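Local atomic coordinates of extracellular solute-binding protein, family 1 (PDB entry 6FTH), a protein that probably captures human milk oligosaccharides outside the cell and hands them to an ABC transporter for import. Residues V32-R37 with P403-R408; S87-F92 with E337-S342. All coordinates share one frame; numbering follows the deposited sequence.

Interaction 1: V32-R37 with P403-R408; sequences VLVVKR and PGLADR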
ATOM      1  N   VAL A  32      -8.458  18.870  17.177  1.00 19.03           N
ATOM      2  CA  VAL A  32      -8.166  17.631  16.460  1.00 16.91           C
ATOM      3  C   VAL A  32      -8.136  17.914  14.962  1.00 16.50           C
ATOM      4  O   VAL A  32      -9.180  18.161  14.347  1.00 19.48           O
ATOM      5  CB  VAL A  32      -9.175  16.522  16.780  1.00 16.55           C
ATOM      6  CG1 VAL A  32      -8.752  15.236  16.085  1.00 18.07           C
ATOM      7  CG2 VAL A  32      -9.286  16.299  18.269  1.00 16.07           C
ATOM      8  N   LEU A  33      -6.946  17.860  14.372  1.00 17.77           N
ATOM      9  CA  LEU A  33      -6.825  17.909  12.924  1.00 18.93           C
ATOM     10  C   LEU A  33      -7.031  16.505  12.374  1.00 16.91           C
ATOM     11  O   LEU A  33      -6.395  15.550  12.845  1.00 16.24           O
ATOM     12  CB  LEU A  33      -5.440  18.420  12.519  1.00 19.75           C
ATOM     13  CG  LEU A  33      -5.092  18.268  11.033  1.00 18.85           C
ATOM     14  CD1 LEU A  33      -5.950  19.163  10.171  1.00 24.98           C
ATOM     15  CD2 LEU A  33      -3.597  18.573  10.814  1.00 22.80           C
ATOM     16  N   VAL A  34      -7.916  16.376  11.390  1.00 16.72           N
ATOM     17  CA  VAL A  34      -8.145  15.099  10.719  1.00 16.26           C
ATOM     18  C   VAL A  34      -7.959  15.305   9.228  1.00 16.44           C
ATOM     19  O   VAL A  34      -8.686  16.090   8.610  1.00 16.68           O
ATOM     20  CB  VAL A  34      -9.543  14.524  10.990  1.00 18.44           C
ATOM     21  CG1 VAL A  34      -9.655  13.110  10.397  1.00 17.40           C
ATOM     22  CG2 VAL A  34      -9.889  14.553  12.469  1.00 20.96           C
ATOM     23  N   VAL A  35      -6.995  14.602   8.658  1.00 15.28           N
ATOM     24  CA  VAL A  35      -6.792  14.552   7.218  1.00 14.79           C
ATOM     25  C   VAL A  35      -7.744  13.483   6.697  1.00 17.38           C
ATOM     26  O   VAL A  35      -7.708  12.332   7.157  1.00 15.77           O
ATOM     27  CB  VAL A  35      -5.331  14.226   6.874  1.00 14.88           C
ATOM     28  CG1 VAL A  35      -5.109  14.221   5.380  1.00 17.24           C
ATOM     29  CG2 VAL A  35      -4.373  15.204   7.574  1.00 16.28           C
ATOM     30  N   LYS A  36      -8.630  13.873   5.784  1.00 15.26           N
ATOM     31  CA  LYS A  36      -9.793  13.082   5.411  1.00 14.74           C
ATOM     32  C   LYS A  36      -9.604  12.297   4.113  1.00 17.53           C
ATOM     33  O   LYS A  36      -9.054  12.796   3.121  1.00 16.75           O
ATOM     34  CB  LYS A  36     -11.013  13.995   5.250  1.00 17.25           C
ATOM     35  CG  LYS A  36     -11.475  14.695   6.523  1.00 15.82           C
ATOM     36  CD  LYS A  36     -12.123  13.778   7.591  1.00 18.40           C
ATOM     37  CE  LYS A  36     -13.432  13.151   7.135  1.00 17.89           C
ATOM     38  NZ  LYS A  36     -14.373  14.217   6.614  1.00 18.47           N
ATOM     39  N   ARG A  37     -10.112  11.071   4.116  1.00 15.92           N
ATOM     40  CA  ARG A  37     -10.249  10.313   2.888  1.00 15.98           C
ATOM     41  C   ARG A  37     -11.251  11.011   1.967  1.00 16.84           C
ATOM     42  O   ARG A  37     -12.223  11.613   2.434  1.00 15.73           O
ATOM     43  CB  ARG A  37     -10.822   8.946   3.225  1.00 17.16           C
ATOM     44  CG  ARG A  37     -10.855   7.944   2.105  1.00 16.45           C
ATOM     45  CD  ARG A  37     -11.707   6.788   2.540  1.00 16.41           C
ATOM     46  NE  ARG A  37     -11.726   5.687   1.596  1.00 19.65           N
ATOM     47  CZ  ARG A  37     -12.512   5.619   0.523  1.00 22.79           C
ATOM     48  NH1 ARG A  37     -13.335   6.619   0.207  1.00 23.99           N
ATOM     49  NH2 ARG A  37     -12.472   4.546  -0.254  1.00 28.16           N
ATOM     50  N   PRO A 403     -20.186   7.878   6.272  1.00 17.11           N
ATOM     51  CA  PRO A 403     -20.289   8.343   7.662  1.00 15.22           C
ATOM     52  C   PRO A 403     -19.216   7.768   8.574  1.00 14.00           C
ATOM     53  O   PRO A 403     -19.466   7.457   9.747  1.00 15.60           O
ATOM     54  CB  PRO A 403     -21.674   7.848   8.074  1.00 16.35           C
ATOM     55  CG  PRO A 403     -21.760   6.508   7.365  1.00 17.16           C
ATOM     56  CD  PRO A 403     -21.113   6.762   6.005  1.00 18.65           C
ATOM     57  N   GLY A 404     -18.007   7.708   8.051  1.00 18.04           N
ATOM     58  CA  GLY A 404     -16.856   7.329   8.838  1.00 16.36           C
ATOM     59  C   GLY A 404     -15.587   7.742   8.137  1.00 16.92           C
ATOM     60  O   GLY A 404     -15.607   8.449   7.130  1.00 16.55           O
ATOM     61  N   LEU A 405     -14.469   7.305   8.697  1.00 13.53           N
ATOM     62  CA  LEU A 405     -13.169   7.602   8.124  1.00 13.10           C
ATOM     63  C   LEU A 405     -12.656   6.491   7.219  1.00 14.96           C
ATOM     64  O   LEU A 405     -11.696   6.713   6.472  1.00 13.37           O
ATOM     65  CB  LEU A 405     -12.167   7.841   9.257  1.00 13.34           C
ATOM     66  CG  LEU A 405     -12.580   8.903  10.294  1.00 13.50           C
ATOM     67  CD1 LEU A 405     -11.526   9.122  11.338  1.00 14.65           C
ATOM     68  CD2 LEU A 405     -12.899  10.232   9.613  1.00 17.29           C
ATOM     69  N   ALA A 406     -13.273   5.317   7.264  1.00 14.50           N
ATOM     70  CA  ALA A 406     -12.946   4.158   6.399  1.00 15.67           C
ATOM     71  C   ALA A 406     -11.484   3.754   6.622  1.00 14.32           C
ATOM     72  O   ALA A 406     -11.015   3.775   7.775  1.00 15.21           O
ATOM     73  CB  ALA A 406     -13.349   4.424   4.972  1.00 16.07           C
ATOM     74  N   ASP A 407     -10.769   3.400   5.551  1.00 12.98           N
ATOM     75  CA  ASP A 407      -9.416   2.889   5.694  1.00 14.20           C
ATOM     76  C   ASP A 407      -8.437   3.937   6.206  1.00 14.09           C
ATOM     77  O   ASP A 407      -7.335   3.571   6.616  1.00 14.24           O
ATOM     78  CB  ASP A 407      -8.940   2.307   4.362  1.00 15.48           C
ATOM     79  CG  ASP A 407      -8.908   3.337   3.268  1.00 18.63           C
ATOM     80  OD1 ASP A 407      -9.982   3.867   2.923  1.00 19.58           O
ATOM     81  OD2 ASP A 407      -7.799   3.667   2.820  1.00 26.51           O
ATOM     82  N   ARG A 408      -8.810   5.211   6.220  1.00 13.45           N
ATOM     83  CA  ARG A 408      -7.964   6.254   6.774  1.00 12.87           C
ATOM     84  C   ARG A 408      -8.092   6.397   8.303  1.00 13.03           C
ATOM     85  O   ARG A 408      -7.486   7.291   8.883  1.00 13.84           O
ATOM     86  CB  ARG A 408      -8.296   7.594   6.104  1.00 14.16           C
ATOM     87  CG  ARG A 408      -7.482   7.925   4.874  1.00 15.37           C
ATOM     88  CD  ARG A 408      -7.643   6.934   3.728  1.00 15.58           C
ATOM     89  NE  ARG A 408      -7.266   7.588   2.463  1.00 14.92           N
ATOM     90  CZ  ARG A 408      -7.423   7.063   1.248  1.00 24.56           C
ATOM     91  NH1 ARG A 408      -7.910   5.842   1.090  1.00 20.89           N
ATOM     92  NH2 ARG A 408      -7.088   7.776   0.175  1.00 19.47           N
TER
HETATM   93  O   HOH W   1     -11.071   9.717   6.537  1.00 15.29           O
HETATM   94  O   HOH W   2     -10.094   2.425   0.002  1.00 42.91           O

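Interaction 2: S87-F92 with E337-S342; sequences SLHAFF and EADRFS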
ATOM      1  N   SER A  87      -3.525  15.149  15.974  1.00 15.20           N
ATOM      2  CA  SER A  87      -3.636  15.082  14.530  1.00 15.54           C
ATOM      3  C   SER A  87      -3.767  13.628  14.094  1.00 13.90           C
ATOM      4  O   SER A  87      -3.002  12.763  14.547  1.00 14.73           O
ATOM      5  CB  SER A  87      -2.434  15.744  13.863  1.00 16.33           C
ATOM      6  OG  SER A  87      -2.212  17.041  14.399  1.00 18.82           O
ATOM      7  N   LEU A  88      -4.718  13.378  13.199  1.00 15.95           N
ATOM      8  CA  LEU A  88      -5.025  12.048  12.687  1.00 12.63           C
ATOM      9  C   LEU A  88      -4.712  11.981  11.192  1.00 14.29           C
ATOM     10  O   LEU A  88      -5.186  12.828  10.417  1.00 14.00           O
ATOM     11  CB  LEU A  88      -6.502  11.718  12.897  1.00 14.57           C
ATOM     12  CG  LEU A  88      -7.083  11.901  14.307  1.00 14.61           C
ATOM     13  CD1 LEU A  88      -8.533  11.405  14.302  1.00 15.22           C
ATOM     14  CD2 LEU A  88      -6.249  11.215  15.433  1.00 14.29           C
ATOM     15  N   HIS A  89      -3.947  10.961  10.771  1.00 14.68           N
ATOM     16  CA  HIS A  89      -3.633  10.751   9.350  1.00 15.38           C
ATOM     17  C   HIS A  89      -2.781  11.904   8.811  1.00 15.14           C
ATOM     18  O   HIS A  89      -2.864  12.271   7.631  1.00 14.91           O
ATOM     19  CB  HIS A  89      -4.909  10.512   8.518  1.00 14.02           C
ATOM     20  CG  HIS A  89      -4.680  10.203   7.055  1.00 12.29           C
ATOM     21  ND1 HIS A  89      -3.556   9.559   6.579  1.00 15.01           N
ATOM     22  CD2 HIS A  89      -5.452  10.449   5.967  1.00 15.05           C
ATOM     23  CE1 HIS A  89      -3.640   9.431   5.265  1.00 16.44           C
ATOM     24  NE2 HIS A  89      -4.777   9.966   4.868  1.00 14.31           N
ATOM     25  N   ALA A  90      -1.953  12.467   9.688  1.00 13.91           N
ATOM     26  CA  ALA A  90      -1.191  13.666   9.373  1.00 17.04           C
ATOM     27  C   ALA A  90       0.312  13.446   9.380  1.00 19.35           C
ATOM     28  O   ALA A  90       0.989  13.855   8.420  1.00 18.50           O
ATOM     29  CB  ALA A  90      -1.575  14.775  10.364  1.00 17.13           C
ATOM     30  N   PHE A  91       0.853  12.830  10.431  1.00 15.55           N
ATOM     31  CA  PHE A  91       2.294  12.748  10.657  1.00 17.55           C
ATOM     32  C   PHE A  91       2.779  11.307  10.746  1.00 17.77           C
ATOM     33  O   PHE A  91       2.252  10.499  11.524  1.00 16.02           O
ATOM     34  CB  PHE A  91       2.686  13.503  11.924  1.00 16.22           C
ATOM     35  CG  PHE A  91       2.287  14.948  11.895  1.00 16.93           C
ATOM     36  CD1 PHE A  91       2.875  15.814  10.997  1.00 16.53           C
ATOM     37  CD2 PHE A  91       1.353  15.445  12.776  1.00 17.40           C
ATOM     38  CE1 PHE A  91       2.485  17.145  10.949  1.00 16.87           C
ATOM     39  CE2 PHE A  91       0.974  16.774  12.740  1.00 19.69           C
ATOM     40  CZ  PHE A  91       1.558  17.625  11.830  1.00 16.34           C
ATOM     41  N   PHE A  92       3.784  10.998   9.947  1.00 17.54           N
ATOM     42  CA  PHE A  92       4.450   9.715  10.009  1.00 18.55           C
ATOM     43  C   PHE A  92       5.588   9.777  11.008  1.00 18.76           C
ATOM     44  O   PHE A  92       6.059  10.867  11.370  1.00 18.76           O
ATOM     45  CB  PHE A  92       5.023   9.368   8.641  1.00 16.93           C
ATOM     46  CG  PHE A  92       3.996   8.959   7.651  1.00 18.43           C
ATOM     47  CD1 PHE A  92       3.342   9.904   6.881  1.00 20.31           C
ATOM     48  CD2 PHE A  92       3.652   7.625   7.499  1.00 19.38           C
ATOM     49  CE1 PHE A  92       2.370   9.520   5.972  1.00 20.72           C
ATOM     50  CE2 PHE A  92       2.673   7.243   6.582  1.00 18.81           C
ATOM     51  CZ  PHE A  92       2.038   8.187   5.832  1.00 19.13           C
ATOM     52  N   GLU A 337      -1.164   1.152   8.890  1.00 12.75           N
ATOM     53  CA  GLU A 337      -0.725   2.474   8.472  1.00 14.38           C
ATOM     54  C   GLU A 337      -0.071   3.140   9.673  1.00 16.76           C
ATOM     55  O   GLU A 337      -0.450   2.892  10.818  1.00 14.81           O
ATOM     56  CB  GLU A 337      -1.909   3.321   7.954  1.00 15.26           C
ATOM     57  CG  GLU A 337      -2.585   2.746   6.706  1.00 16.90           C
ATOM     58  CD  GLU A 337      -1.703   2.836   5.454  1.00 22.40           C
ATOM     59  OE1 GLU A 337      -0.806   3.708   5.383  1.00 21.25           O
ATOM     60  OE2 GLU A 337      -1.918   2.019   4.538  1.00 27.02           O
ATOM     61  N   ALA A 338       0.924   3.989   9.410  1.00 14.85           N
ATOM     62  CA  ALA A 338       1.829   4.452  10.458  1.00 13.34           C
ATOM     63  C   ALA A 338       1.609   5.889  10.919  1.00 14.79           C
ATOM     64  O   ALA A 338       2.383   6.369  11.749  1.00 15.67           O
ATOM     65  CB  ALA A 338       3.266   4.325   9.971  1.00 15.46           C
ATOM     66  N   ASP A 339       0.579   6.576  10.428  1.00 14.78           N
ATOM     67  CA  ASP A 339       0.436   8.014  10.612  1.00 15.61           C
ATOM     68  C   ASP A 339      -0.881   8.393  11.286  1.00 14.46           C
ATOM     69  O   ASP A 339      -1.486   9.405  10.946  1.00 15.56           O
ATOM     70  CB  ASP A 339       0.527   8.727   9.264  1.00 15.07           C
ATOM     71  CG  ASP A 339      -0.646   8.426   8.353  1.00 17.65           C
ATOM     72  OD1 ASP A 339      -1.182   7.297   8.371  1.00 15.83           O
ATOM     73  OD2 ASP A 339      -1.049   9.318   7.589  1.00 17.43           O
ATOM     74  N   ARG A 340      -1.341   7.632  12.263  1.00 11.73           N
ATOM     75  CA  ARG A 340      -2.754   7.711  12.619  1.00 11.25           C
ATOM     76  C   ARG A 340      -3.085   8.407  13.940  1.00 13.36           C
ATOM     77  O   ARG A 340      -4.268   8.605  14.236  1.00 15.23           O
ATOM     78  CB  ARG A 340      -3.385   6.325  12.483  1.00 13.03           C
ATOM     79  CG  ARG A 340      -3.274   5.802  11.054  1.00 12.25           C
ATOM     80  CD  ARG A 340      -4.145   6.632  10.113  1.00 13.25           C
ATOM     81  NE  ARG A 340      -3.899   6.427   8.690  1.00 15.35           N
ATOM     82  CZ  ARG A 340      -4.575   5.577   7.926  1.00 13.77           C
ATOM     83  NH1 ARG A 340      -5.508   4.763   8.437  1.00 12.83           N
ATOM     84  NH2 ARG A 340      -4.295   5.514   6.621  1.00 16.88           N
ATOM     85  N   PHE A 341      -2.103   8.815  14.731  1.00 11.86           N
ATOM     86  CA  PHE A 341      -2.384   9.645  15.901  1.00 15.05           C
ATOM     87  C   PHE A 341      -1.101  10.252  16.426  1.00 13.91           C
ATOM     88  O   PHE A 341      -0.168   9.518  16.779  1.00 14.10           O
ATOM     89  CB  PHE A 341      -3.017   8.802  17.022  1.00 14.99           C
ATOM     90  CG  PHE A 341      -3.465   9.606  18.225  1.00 14.93           C
ATOM     91  CD1 PHE A 341      -2.551  10.037  19.182  1.00 15.60           C
ATOM     92  CD2 PHE A 341      -4.806   9.917  18.405  1.00 15.81           C
ATOM     93  CE1 PHE A 341      -2.965  10.775  20.288  1.00 19.43           C
ATOM     94  CE2 PHE A 341      -5.225  10.665  19.507  1.00 18.40           C
ATOM     95  CZ  PHE A 341      -4.295  11.105  20.434  1.00 17.58           C
ATOM     96  N   SER A 342      -1.032  11.578  16.512  1.00 15.84           N
ATOM     97  CA  SER A 342       0.094  12.231  17.161  1.00 16.05           C
ATOM     98  C   SER A 342      -0.429  13.348  18.053  1.00 16.04           C
ATOM     99  O   SER A 342      -1.416  14.002  17.711  1.00 16.08           O
ATOM    100  CB  SER A 342       1.093  12.812  16.146  1.00 16.24           C
ATOM    101  OG  SER A 342       1.775  11.797  15.410  1.00 15.18           O
TER
HETATM  102  O   HOH W   3      -1.270  12.005  12.542  1.00 15.64           O
HETATM  103  O   HOH W   4      -0.897  16.810  16.754  1.00 19.18           O
HETATM  104  O   HOH W   5      -0.718  11.595   6.128  1.00 20.42           O
HETATM  105  O   HOH W   6       0.484  10.141  13.599  1.00 14.27           O

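Interaction 1: V32-R37 with P403-R408
Two arginines lie against each other here, with the carboxylate of Asp407 between their charged ends. Arg37 NE comes within 3.9 Å of Arg408 NH1, a like-charge approach that Asp407 probably offsets by binding both groups. Asp407 OD1 accepts a hydrogen bond from Arg37 NE at 2.8 Å, lying 5° out of the guanidinium plane, and the carboxylate plane stands almost perpendicular to that guanidinium. Asp407 OD2 offers its syn lone pair to Arg408 NH1, also at 2.8 Å. The result is a salt-bridge network of three residues, which Arg408 NE extends to Glu67.

Arg37 reaches this site because CG is anti to the backbone N (chi1 -172°) and the chain then runs extended to NE. Along the way Arg37 CG sits over one face of the Arg408 guanidinium, toward the rim and 3.6 Å from Arg408 CZ. Ala406 CB touches the next carbon, Arg37 CD, at 3.8 Å. One water bridges Arg37 N and Leu405 O, accepting from the first and donating to the second; another accepts from Arg37 NH2 and gives a weak bond to Asp407 OD1.

Nearer the strand the contact turns apolar. The bent Lys36 chain crosses Leu405 at about a right angle, with Lys36 CE 3.9 Å from Leu405 CD2, while Lys36 NZ goes to Glu64. Val34 CG1 touches the same methyl, Leu405 CD2, more loosely, at 4.4 Å.

Strand 29-36 is hydrogen-bonded to its parallel neighbours 59-66 and 86-88. The loop segment 403-408 packs on the C-terminal part of strand 29-36, in a sheet whose strand order, 59-66, 29-36, 86-88, 339-343, is consistent with a lobe of the periplasmic-binding-protein type 2 fold.

Interaction 2: S87-F92 with E337-S342
His89 and Asp339 lie side by side and point the same way, but their flat groups are turned 85° apart. His89 ND1 donates to Asp339 OD2 over 2.7 Å, meeting that oxygen on its syn side and somewhat out of the carboxylate plane. The other oxygen, Asp339 OD1, is approached from above the carboxylate plane by Arg340 NE, at 2.9 Å, in a salt bridge. A water bridges Asp339 OD2 and His89 O, donating to both. His89 NE2 is taken up by Glu67, and Arg340 NH1 by Asp407 O.

Phe92 meets the same aspartate through its ring face. Asp339 CB stands 3.5 Å from the centroid of the Phe92 ring and 3° off the normal, a CH-pi contact, and the carboxylate continues across the ring with its plane only 13° from parallel.

At the paired serines the backbones run antiparallel: Ser87 and Ser342 form a hydrogen-bonded pair, in which Ser87 N to Ser342 O and Ser342 N to Ser87 O are both 3.0 Å. This adds strand 339-343 antiparallel beside 86-88, consistent with the returning strand of a class II periplasmic-binding fold. Arg340 and Phe341 form a classic beta bulge opposite Leu140.

Beyond that pair, Leu88 CD2 meets Phe341 CD2 obliquely at 3.5 Å. One water accepts from Ala90 N and donates to Ser87 O and Asp339 O, while another donates to Phe91 O and Ser342 OG; Ser342 OG also hydrogen-bonds to Tyr138 O.

Overall arrangement
The centres of interactions 1 and 2 lie about 11 Å apart on the same side of the chain's centre, and both reach one mixed sheet ordered 59-66, 29-36, 86-88, 339-343. Strands 29-36 and 86-88 are neighbours in it, with Leu33 O and Leu88 N 2.8 Å apart, a probable hydrogen bond. A second probable link joins Asp407 O to Arg340 NH1, also at 2.8 Å. Along the chain interaction 2 is nested within the loop closed by interaction 1, so residues 337-342 and 403-408 both return to strands from the N-terminal part. One lobe is thus assembled from distant sequence, consistent with the chain crossings between lobes in solute-binding proteins.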